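Local coordinates for putative TOXIN related protein (Parabacteroides distasonis ATCC 8503, PDB 3K0Y) that is of unknown function but probably belongs to the NigD-like proteins, joining an N-terminal OB domain to a C-terminal beta sandwich domain, at residues T132-N137 with F152-Y157; D104-Y109 with F124-G129; T41-Y46 with N79-I84. All coordinates share one frame; numbering follows the deposited sequence. Where two conformers were deposited one is given.

Interaction 1 of 3, residues T132-N137 with F152-Y157; sequences TAHFIN and FRHNAY
CG of H134 lies anti to its carbonyl carbon (chi1 -61°) and CG of H154 anti to its backbone N (chi1 168°), positions from which the two rings reach each other at their rims. ND1 of H134 and NE2 of H154 are 2.8 Å apart, a hydrogen bond in which either nitrogen could be the donor, bent to 141° at the hydrogen. Each nitrogen lies near the plane of the other ring, so the imidazoles do not stack. A156 covers one face of the H134 ring, its CA 3.9 Å from the centroid in a CH-pi contact.

The segments belong to the antiparallel hairpin of strands 135-139 and 149-155. F135 with N155 is a hydrogen-bonded pair (F135 N to N155 O 2.9 Å), I136 with H154 a non-hydrogen-bonded one, and N137 with R153 hydrogen-bonded again (R153 N to N137 O 2.8 Å). On the face that carries I136 and H154, CG2 of I136 meets CE1 of F152 at 3.5 Å, while its other branch ends with CD1 at the edge of the H154 ring, 3.7 Å from CD2. V169 and F171 of strand 163-172 touch both I136 and F152. On the face of F135 and N155, OH of Y157 comes within 3.3 Å of F135 CB. N155 OD1 accepts from the Y157 backbone N at 3.0 Å, an Asx turn that holds Y157, two residues past the end of the strand.

NE2 of H134 is also bonded to the D159 carboxylate, and ND1 of H154 donates to the D104 carbonyl, completing a hydrogen-bonded chain D159–H134–H154–D104. If H134 NE2 donates too, the shared hydrogen would leave one imidazole doubly protonated, probably H134, beside D159.

Interaction 2 of 3, residues D104-Y109 with F124-G129; sequences DPVSIY and FETLWG
F124 lies between V106 and I108, and its approach to each is oblique. Its CG takes the crowded position between backbone N and carbonyl carbon (chi1 70°), and CD2 of the ring comes 4.1 Å from CG1 of V106. CB of F124 is the nearer point for I108, 3.8 Å from that residue's CG1. Farther out, the F124 ring meets F152 edge-to-face, which ties this apolar side to strand 149-155.

The side chains of S107 and E125 lie side by side, CB to CB 4.1 Å. Their backbones form a single antiparallel hydrogen-bonded bridge: S107 N donates to E125 O at 2.8 Å, and E125 N returns the bond to S107 O. A water molecule donates to E125 OE1 at 2.6 Å and to S107 O at 3.0 Å, with only a weak bond to S107 OG. It lies in the plane of the Y109 ring, at its edge, and the E125 carboxylate is turned 52° from that ring.

T126 carries the third link. With OG1 anti to its backbone N (chi1 -168°), the hydroxyl donates to P105 O at 3.0 Å, in the plane of the carbonyl.

The loop after helix 97-101 is thus pinned to strand 119-128 within the NigD-like C-terminal beta sandwich domain. The bridge is one residue pair long; the T126 hydroxyl and the water add to its two backbone bonds, the water linking the E125 carboxylate to the S107 carbonyl.

Interaction 3 of 3, residues T41-Y46 with N79-I84; sequences TNYPNY and NAIHNI
Y43 and Y46 close over I81 from two directions, and the two branches of that one isoleucine serve both rings. CG2 of I81 sits over a face of the Y43 ring, displaced toward the rim, 3.9 Å from the centroid and 26° off the normal. CD1, at the end of the other branch, lies over a face of Y46, likewise offset toward the rim and 3.9 Å from the centroid, the two side chains crossing at about a right angle. CG1 of I81 is anti to its backbone N (chi1 175°), leaving CG2 between N and the carbonyl carbon.

Y46 and N83 meet tip to tip: OH of Y46 donates to N83 OD1 at 2.7 Å, in the plane of the amide and on a lone pair, with ring and amide planes 81° apart. Y43 crosses I81 obliquely, with CE1 3.4 Å from A80 CA and CE2 3.3 Å from I81 O; its OH packs 3.5 Å from A80 CB. Next to it, ND2 of N42 donates to N79 O at 3.2 Å, nearly straight, while OD1 of N42 is taken by K77.

In the second shell, T41 OG1 accepts from Y43 N at 2.9 Å, an ST turn, and a type I beta turn from Y43 to Y46 brings both rings to the same side chain. On the strand beside N42, N79 and A80 face N57 in a classic beta bulge, with N79 ND2 bonded to T59 and N57.

Strand 52-62 pairs antiparallel with strand 74-88 and supplies A54 and V56 against I81, while V18 of strand 11-22 touches Y46. The loop after strand 40-41 is thereby packed onto the OB domain barrel.

Overall arrangement
Interactions 1 and 2 form one continuous region of the C-terminal sandwich domain, their centres 10 Å apart. Besides its carbonyl bond to H154, D104 joins them through OD2, 2.7 Å from A156 N, a probable hydrogen bond. T126 OG1 packs 3.2 Å from H154 CE1, L127 O lies 3.3 Å from H134 CE1, and W128 stacks on the H134 ring. Interaction 3 belongs to the OB domain, with its centre about 26 Å from that of interaction 1 and 27 Å from that of interaction 2. Nearest atoms stay about 9 and 8 Å away. Strand 74-88 nevertheless pairs with strand 163-172, which also pairs with strand 119-128, so interactions 2 and 3 share a sheet.

Interaction 1 of 3, residues T132-N137 with F152-Y157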
loop_
_atom_site.group_PDB
_atom_site.type_symbol
_atom_site.label_atom_id
_atom_site.label_comp_id
_atom_site.label_asym_id
_atom_site.label_seq_id
_atom_site.Cartn_x
_atom_site.Cartn_y
_atom_site.Cartn_z
ATOM N N THR A 132 -3.504 1.242 22.145
ATOM C CA THR A 132 -3.066 -0.026 21.539
ATOM C C THR A 132 -2.938 0.128 20.045
ATOM O O THR A 132 -3.827 0.659 19.392
ATOM C CB THR A 132 -4.061 -1.200 21.768
ATOM O OG1 THR A 132 -4.484 -1.215 23.115
ATOM C CG2 THR A 132 -3.418 -2.550 21.433
ATOM N N ALA A 133 -1.820 -0.393 19.550
ATOM C CA ALA A 133 -1.463 -0.446 18.160
ATOM C C ALA A 133 -2.519 -1.246 17.353
ATOM O O ALA A 133 -2.961 -2.301 17.784
ATOM C CB ALA A 133 -0.052 -1.111 18.062
ATOM N N HIS A 134 -2.937 -0.719 16.205
ATOM C CA HIS A 134 -3.882 -1.399 15.331
ATOM C C HIS A 134 -3.127 -2.287 14.320
ATOM O O HIS A 134 -2.069 -1.916 13.874
ATOM C CB HIS A 134 -4.744 -0.392 14.586
ATOM C CG HIS A 134 -5.576 0.483 15.465
ATOM N ND1 HIS A 134 -6.683 1.157 14.995
ATOM C CD2 HIS A 134 -5.451 0.824 16.778
ATOM C CE1 HIS A 134 -7.221 1.850 15.992
ATOM N NE2 HIS A 134 -6.493 1.659 17.082
ATOM N N PHE A 135 -3.693 -3.452 13.987
ATOM C CA PHE A 135 -3.108 -4.425 13.057
ATOM C C PHE A 135 -3.809 -4.247 11.715
ATOM O O PHE A 135 -5.013 -4.365 11.661
ATOM C CB PHE A 135 -3.410 -5.810 13.605
ATOM C CG PHE A 135 -2.598 -6.944 13.034
ATOM C CD1 PHE A 135 -1.294 -6.771 12.587
ATOM C CD2 PHE A 135 -3.120 -8.227 13.104
ATOM C CE1 PHE A 135 -0.520 -7.841 12.156
ATOM C CE2 PHE A 135 -2.376 -9.335 12.667
ATOM C CZ PHE A 135 -1.045 -9.134 12.199
ATOM N N ILE A 136 -3.035 -4.026 10.656
ATOM C CA ILE A 136 -3.514 -3.616 9.326
ATOM C C ILE A 136 -3.042 -4.690 8.357
ATOM O O ILE A 136 -1.843 -4.960 8.270
ATOM C CB ILE A 136 -2.868 -2.259 8.870
ATOM C CG1 ILE A 136 -3.033 -1.165 9.914
ATOM C CG2 ILE A 136 -3.474 -1.736 7.608
ATOM C CD1 ILE A 136 -4.537 -0.855 10.207
ATOM N N ASN A 137 -3.969 -5.308 7.634
ATOM C CA ASN A 137 -3.588 -6.374 6.704
ATOM C C ASN A 137 -4.435 -6.455 5.436
ATOM O O ASN A 137 -5.546 -5.963 5.374
ATOM C CB ASN A 137 -3.691 -7.733 7.394
ATOM C CG ASN A 137 -2.598 -7.957 8.395
ATOM O OD1 ASN A 137 -1.469 -8.250 8.026
ATOM N ND2 ASN A 137 -2.923 -7.786 9.668
ATOM N N PHE A 152 -9.286 -6.046 2.949
ATOM C CA PHE A 152 -8.521 -5.155 3.746
ATOM C C PHE A 152 -9.072 -5.276 5.141
ATOM O O PHE A 152 -10.233 -5.046 5.379
ATOM C CB PHE A 152 -8.642 -3.715 3.243
ATOM C CG PHE A 152 -7.977 -2.708 4.136
ATOM C CD1 PHE A 152 -6.609 -2.757 4.344
ATOM C CD2 PHE A 152 -8.705 -1.747 4.780
ATOM C CE1 PHE A 152 -5.989 -1.844 5.177
ATOM C CE2 PHE A 152 -8.102 -0.809 5.599
ATOM C CZ PHE A 152 -6.728 -0.846 5.798
ATOM N N ARG A 153 -8.210 -5.622 6.074
ATOM C CA ARG A 153 -8.602 -5.936 7.427
ATOM C C ARG A 153 -7.942 -4.981 8.436
ATOM O O ARG A 153 -6.781 -4.550 8.251
ATOM C CB ARG A 153 -8.175 -7.374 7.681
ATOM C CG ARG A 153 -8.901 -8.367 6.816
ATOM C CD ARG A 153 -10.110 -8.720 7.552
ATOM N NE ARG A 153 -10.805 -9.872 7.032
ATOM C CZ ARG A 153 -11.734 -10.507 7.722
ATOM N NH1 ARG A 153 -12.045 -10.102 8.935
ATOM N NH2 ARG A 153 -12.370 -11.514 7.181
ATOM N N HIS A 154 -8.716 -4.627 9.473
ATOM C CA HIS A 154 -8.305 -3.706 10.519
ATOM C C HIS A 154 -8.748 -4.256 11.856
ATOM O O HIS A 154 -9.958 -4.543 12.052
ATOM C CB HIS A 154 -8.888 -2.328 10.241
ATOM C CG HIS A 154 -8.796 -1.344 11.376
ATOM N ND1 HIS A 154 -9.916 -0.811 11.963
ATOM C CD2 HIS A 154 -7.741 -0.722 11.954
ATOM C CE1 HIS A 154 -9.560 0.056 12.896
ATOM N NE2 HIS A 154 -8.240 0.122 12.922
ATOM N N ASN A 155 -7.768 -4.453 12.744
ATOM C CA ASN A 155 -8.047 -4.810 14.146
ATOM C C ASN A 155 -7.575 -3.704 15.071
ATOM O O ASN A 155 -6.388 -3.460 15.164
ATOM C CB ASN A 155 -7.301 -6.083 14.529
ATOM C CG ASN A 155 -7.978 -6.856 15.644
ATOM O OD1 ASN A 155 -8.609 -6.293 16.513
ATOM N ND2 ASN A 155 -7.849 -8.163 15.596
ATOM N N ALA A 156 -8.513 -3.069 15.761
ATOM C CA ALA A 156 -8.256 -2.037 16.788
ATOM C C ALA A 156 -8.070 -2.603 18.215
ATOM O O ALA A 156 -7.747 -1.841 19.154
ATOM C CB ALA A 156 -9.428 -1.036 16.804
ATOM N N TYR A 157 -8.325 -3.904 18.376
ATOM C CA TYR A 157 -8.269 -4.601 19.691
ATOM C C TYR A 157 -9.089 -3.826 20.732
ATOM O O TYR A 157 -10.253 -3.546 20.510
ATOM C CB TYR A 157 -6.802 -4.858 20.145
ATOM C CG TYR A 157 -5.991 -5.665 19.142
ATOM C CD1 TYR A 157 -6.177 -7.047 19.005
ATOM C CD2 TYR A 157 -5.084 -5.028 18.291
ATOM C CE1 TYR A 157 -5.432 -7.780 18.067
ATOM C CE2 TYR A 157 -4.354 -5.738 17.315
ATOM C CZ TYR A 157 -4.530 -7.097 17.212
ATOM O OH TYR A 157 -3.807 -7.750 16.265
#

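Interaction 2 of 3, residues D104-Y109 with F124-G129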
loop_
_atom_site.group_PDB
_atom_site.type_symbol
_atom_site.label_atom_id
_atom_site.label_comp_id
_atom_site.label_asym_id
_atom_site.label_seq_id
_atom_site.Cartn_x
_atom_site.Cartn_y
_atom_site.Cartn_z
ATOM N N ASP A 104 -12.972 -4.347 12.756
ATOM C CA ASP A 104 -13.181 -2.999 13.216
ATOM C C ASP A 104 -13.309 -2.085 11.990
ATOM O O ASP A 104 -12.384 -1.985 11.195
ATOM C CB ASP A 104 -12.028 -2.577 14.106
ATOM C CG ASP A 104 -12.074 -3.266 15.458
ATOM O OD1 ASP A 104 -13.137 -3.221 16.102
ATOM O OD2 ASP A 104 -11.049 -3.839 15.868
ATOM N N PRO A 105 -14.446 -1.401 11.859
ATOM C CA PRO A 105 -14.663 -0.649 10.644
ATOM C C PRO A 105 -13.666 0.477 10.379
ATOM O O PRO A 105 -13.024 1.008 11.277
ATOM C CB PRO A 105 -16.114 -0.137 10.794
ATOM C CG PRO A 105 -16.326 -0.074 12.270
ATOM C CD PRO A 105 -15.588 -1.286 12.786
ATOM N N VAL A 106 -13.515 0.785 9.105
ATOM C CA VAL A 106 -12.745 1.926 8.636
ATOM C C VAL A 106 -13.563 2.704 7.603
ATOM O O VAL A 106 -14.610 2.239 7.101
ATOM C CB VAL A 106 -11.433 1.471 7.971
ATOM C CG1 VAL A 106 -10.546 0.570 8.958
ATOM C CG2 VAL A 106 -11.725 0.753 6.660
ATOM N N SER A 107 -13.016 3.852 7.237
ATOM C CA SER A 107 -13.544 4.712 6.192
ATOM C C SER A 107 -12.520 4.820 5.029
ATOM O O SER A 107 -11.374 5.213 5.257
ATOM C CB SER A 107 -13.716 6.075 6.841
ATOM O OG SER A 107 -14.317 6.964 5.975
ATOM N N ILE A 108 -12.891 4.425 3.815
ATOM C CA ILE A 108 -12.057 4.666 2.641
ATOM C C ILE A 108 -12.890 5.363 1.525
ATOM O O ILE A 108 -13.865 4.833 1.074
ATOM C CB ILE A 108 -11.472 3.368 2.092
ATOM C CG1 ILE A 108 -10.724 2.550 3.183
ATOM C CG2 ILE A 108 -10.496 3.639 0.977
ATOM C CD1 ILE A 108 -10.313 1.150 2.708
ATOM N N TYR A 109 -12.522 6.557 1.114
ATOM C CA TYR A 109 -13.235 7.208 0.046
ATOM C C TYR A 109 -12.647 6.727 -1.267
ATOM O O TYR A 109 -11.512 6.240 -1.333
ATOM C CB TYR A 109 -13.117 8.694 0.150
ATOM C CG TYR A 109 -13.958 9.240 1.254
ATOM C CD1 TYR A 109 -13.589 9.086 2.617
ATOM C CD2 TYR A 109 -15.157 9.860 0.965
ATOM C CE1 TYR A 109 -14.413 9.595 3.642
ATOM C CE2 TYR A 109 -15.950 10.360 1.953
ATOM C CZ TYR A 109 -15.588 10.230 3.297
ATOM O OH TYR A 109 -16.472 10.748 4.216
ATOM N N PHE A 124 -6.796 5.672 4.724
ATOM C CA PHE A 124 -8.040 5.274 5.401
ATOM C C PHE A 124 -8.168 6.034 6.694
ATOM O O PHE A 124 -7.179 6.598 7.208
ATOM C CB PHE A 124 -8.091 3.753 5.659
ATOM C CG PHE A 124 -7.105 3.266 6.729
ATOM C CD1 PHE A 124 -5.806 2.976 6.399
ATOM C CD2 PHE A 124 -7.498 3.141 8.055
ATOM C CE1 PHE A 124 -4.890 2.563 7.380
ATOM C CE2 PHE A 124 -6.577 2.742 9.053
ATOM C CZ PHE A 124 -5.300 2.452 8.701
ATOM N N GLU A 125 -9.380 6.086 7.220
ATOM C CA GLU A 125 -9.595 6.709 8.505
ATOM C C GLU A 125 -10.314 5.769 9.416
ATOM O O GLU A 125 -11.017 4.888 8.984
ATOM C CB GLU A 125 -10.450 7.973 8.379
ATOM C CG GLU A 125 -9.815 9.128 7.639
ATOM C CD GLU A 125 -10.814 10.274 7.412
ATOM O OE1 GLU A 125 -11.792 10.126 6.605
ATOM O OE2 GLU A 125 -10.614 11.305 8.060
ATOM N N THR A 126 -10.140 5.980 10.704
ATOM C CA THR A 126 -10.817 5.147 11.691
ATOM C C THR A 126 -10.754 5.893 13.006
ATOM O O THR A 126 -10.343 7.047 13.024
ATOM C CB THR A 126 -10.190 3.722 11.719
ATOM O OG1 THR A 126 -11.014 2.828 12.476
ATOM C CG2 THR A 126 -8.783 3.725 12.247
ATOM N N LEU A 127 -11.169 5.244 14.089
ATOM C CA LEU A 127 -11.159 5.841 15.415
ATOM C C LEU A 127 -9.989 5.239 16.199
ATOM O O LEU A 127 -9.768 4.020 16.139
ATOM C CB LEU A 127 -12.500 5.569 16.125
ATOM C CG LEU A 127 -13.750 6.237 15.510
ATOM C CD1 LEU A 127 -15.052 5.565 15.944
ATOM C CD2 LEU A 127 -13.777 7.734 15.917
ATOM N N TRP A 128 -9.244 6.109 16.890
ATOM C CA TRP A 128 -8.047 5.771 17.647
ATOM C C TRP A 128 -8.158 6.299 19.086
ATOM O O TRP A 128 -8.877 7.277 19.372
ATOM C CB TRP A 128 -6.795 6.426 17.035
ATOM C CG TRP A 128 -6.682 6.272 15.598
ATOM C CD1 TRP A 128 -7.335 6.988 14.662
ATOM C CD2 TRP A 128 -5.858 5.323 14.886
ATOM N NE1 TRP A 128 -6.977 6.557 13.402
ATOM C CE2 TRP A 128 -6.066 5.546 13.513
ATOM C CE3 TRP A 128 -4.941 4.335 15.281
ATOM C CZ2 TRP A 128 -5.444 4.808 12.537
ATOM C CZ3 TRP A 128 -4.303 3.605 14.300
ATOM C CH2 TRP A 128 -4.568 3.837 12.942
ATOM N N GLY A 129 -7.399 5.680 19.978
ATOM C CA GLY A 129 -7.412 6.055 21.395
ATOM C C GLY A 129 -6.047 6.238 22.004
ATOM O O GLY A 129 -5.964 6.712 23.101
HETATM O O HOH W 1 -11.244 8.179 4.958
#

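Interaction 3 of 3, residues T41-Y46 with N79-I84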
loop_
_atom_site.group_PDB
_atom_site.type_symbol
_atom_site.label_atom_id
_atom_site.label_comp_id
_atom_site.label_asym_id
_atom_site.label_seq_id
_atom_site.Cartn_x
_atom_site.Cartn_y
_atom_site.Cartn_z
ATOM N N THR A 41 19.661 16.107 0.337
ATOM C CA THR A 41 18.690 15.591 1.292
ATOM C C THR A 41 18.783 16.325 2.605
ATOM O O THR A 41 19.875 16.636 3.049
ATOM C CB THR A 41 18.899 14.054 1.546
ATOM O OG1 THR A 41 17.872 13.559 2.418
ATOM C CG2 THR A 41 20.316 13.754 2.169
ATOM N N ASN A 42 17.646 16.596 3.236
ATOM C CA ASN A 42 17.636 16.982 4.673
ATOM C C ASN A 42 17.756 15.810 5.640
ATOM O O ASN A 42 17.967 16.039 6.835
ATOM C CB ASN A 42 16.354 17.741 5.022
ATOM C CG ASN A 42 16.309 19.137 4.402
ATOM O OD1 ASN A 42 17.304 19.822 4.372
ATOM N ND2 ASN A 42 15.157 19.542 3.927
ATOM N N TYR A 43 17.593 14.562 5.167
ATOM C CA TYR A 43 17.776 13.372 6.033
ATOM C C TYR A 43 18.930 12.458 5.565
ATOM O O TYR A 43 18.691 11.372 5.019
ATOM C CB TYR A 43 16.562 12.483 6.018
ATOM C CG TYR A 43 15.220 12.959 6.492
ATOM C CD1 TYR A 43 14.743 14.252 6.252
ATOM C CD2 TYR A 43 14.340 12.021 7.100
ATOM C CE1 TYR A 43 13.451 14.624 6.667
ATOM C CE2 TYR A 43 13.063 12.377 7.504
ATOM C CZ TYR A 43 12.613 13.671 7.282
ATOM O OH TYR A 43 11.337 13.990 7.693
ATOM N N PRO A 44 20.186 12.854 5.807
ATOM C CA PRO A 44 21.240 12.024 5.237
ATOM C C PRO A 44 21.414 10.661 5.919
ATOM O O PRO A 44 22.081 9.793 5.355
ATOM C CB PRO A 44 22.497 12.890 5.393
ATOM C CG PRO A 44 22.177 13.792 6.550
ATOM C CD PRO A 44 20.707 14.085 6.416
ATOM N N ASN A 45 20.811 10.473 7.099
ATOM C CA ASN A 45 20.950 9.238 7.863
ATOM C C ASN A 45 19.767 8.299 7.672
ATOM O O ASN A 45 19.608 7.350 8.409
ATOM C CB ASN A 45 21.142 9.559 9.359
ATOM C CG ASN A 45 22.426 10.311 9.635
ATOM O OD1 ASN A 45 23.435 10.046 9.014
ATOM N ND2 ASN A 45 22.378 11.270 10.549
ATOM N N TYR A 46 18.950 8.569 6.665
ATOM C CA TYR A 46 17.808 7.742 6.308
ATOM C C TYR A 46 18.316 6.374 5.881
ATOM O O TYR A 46 19.273 6.284 5.117
ATOM C CB TYR A 46 17.044 8.407 5.133
ATOM C CG TYR A 46 15.876 7.586 4.655
ATOM C CD1 TYR A 46 14.690 7.544 5.384
ATOM C CD2 TYR A 46 15.971 6.811 3.515
ATOM C CE1 TYR A 46 13.626 6.757 4.975
ATOM C CE2 TYR A 46 14.904 6.034 3.094
ATOM C CZ TYR A 46 13.735 6.003 3.843
ATOM O OH TYR A 46 12.652 5.242 3.422
ATOM N N ASN A 79 13.227 16.771 0.794
ATOM C CA ASN A 79 12.989 17.685 1.906
ATOM C C ASN A 79 12.569 16.925 3.144
ATOM O O ASN A 79 13.007 17.248 4.252
ATOM C CB ASN A 79 11.933 18.712 1.552
ATOM C CG ASN A 79 12.295 19.515 0.283
ATOM O OD1 ASN A 79 13.425 19.986 0.130
ATOM N ND2 ASN A 79 11.344 19.630 -0.634
ATOM N N ALA A 80 11.704 15.932 2.956
ATOM C CA ALA A 80 11.297 15.054 4.049
ATOM C C ALA A 80 10.878 13.701 3.476
ATOM O O ALA A 80 10.541 13.584 2.324
ATOM C CB ALA A 80 10.149 15.690 4.887
ATOM N N ILE A 81 10.935 12.669 4.290
ATOM C CA ILE A 81 10.570 11.340 3.834
ATOM C C ILE A 81 10.036 10.599 5.061
ATOM O O ILE A 81 10.733 10.464 6.087
ATOM C CB ILE A 81 11.773 10.637 3.148
ATOM C CG1 ILE A 81 11.436 9.192 2.787
ATOM C CG2 ILE A 81 13.017 10.715 4.061
ATOM C CD1 ILE A 81 12.356 8.618 1.752
ATOM N N HIS A 82 8.767 10.216 4.963
ATOM C CA HIS A 82 8.048 9.543 6.034
ATOM C C HIS A 82 7.609 8.169 5.547
ATOM O O HIS A 82 6.741 8.070 4.694
ATOM C CB HIS A 82 6.815 10.363 6.422
ATOM C CG HIS A 82 7.074 11.833 6.542
ATOM N ND1 HIS A 82 7.838 12.370 7.548
ATOM C CD2 HIS A 82 6.643 12.881 5.792
ATOM C CE1 HIS A 82 7.883 13.685 7.408
ATOM N NE2 HIS A 82 7.155 14.017 6.358
ATOM N N ASN A 83 8.210 7.110 6.082
ATOM C CA ASN A 83 7.836 5.771 5.667
ATOM C C ASN A 83 6.348 5.490 5.866
ATOM O O ASN A 83 5.723 5.950 6.817
ATOM C CB ASN A 83 8.651 4.748 6.425
ATOM C CG ASN A 83 10.095 4.715 5.969
ATOM O OD1 ASN A 83 10.469 5.413 5.014
ATOM N ND2 ASN A 83 10.918 3.912 6.647
ATOM N N ILE A 84 5.799 4.756 4.915
ATOM C CA ILE A 84 4.438 4.294 4.964
ATOM C C ILE A 84 4.552 2.805 5.338
ATOM O O ILE A 84 5.371 2.080 4.777
ATOM C CB ILE A 84 3.749 4.492 3.601
ATOM C CG1 ILE A 84 3.528 5.976 3.338
ATOM C CG2 ILE A 84 2.436 3.695 3.525
ATOM C CD1 ILE A 84 3.142 6.320 1.876
#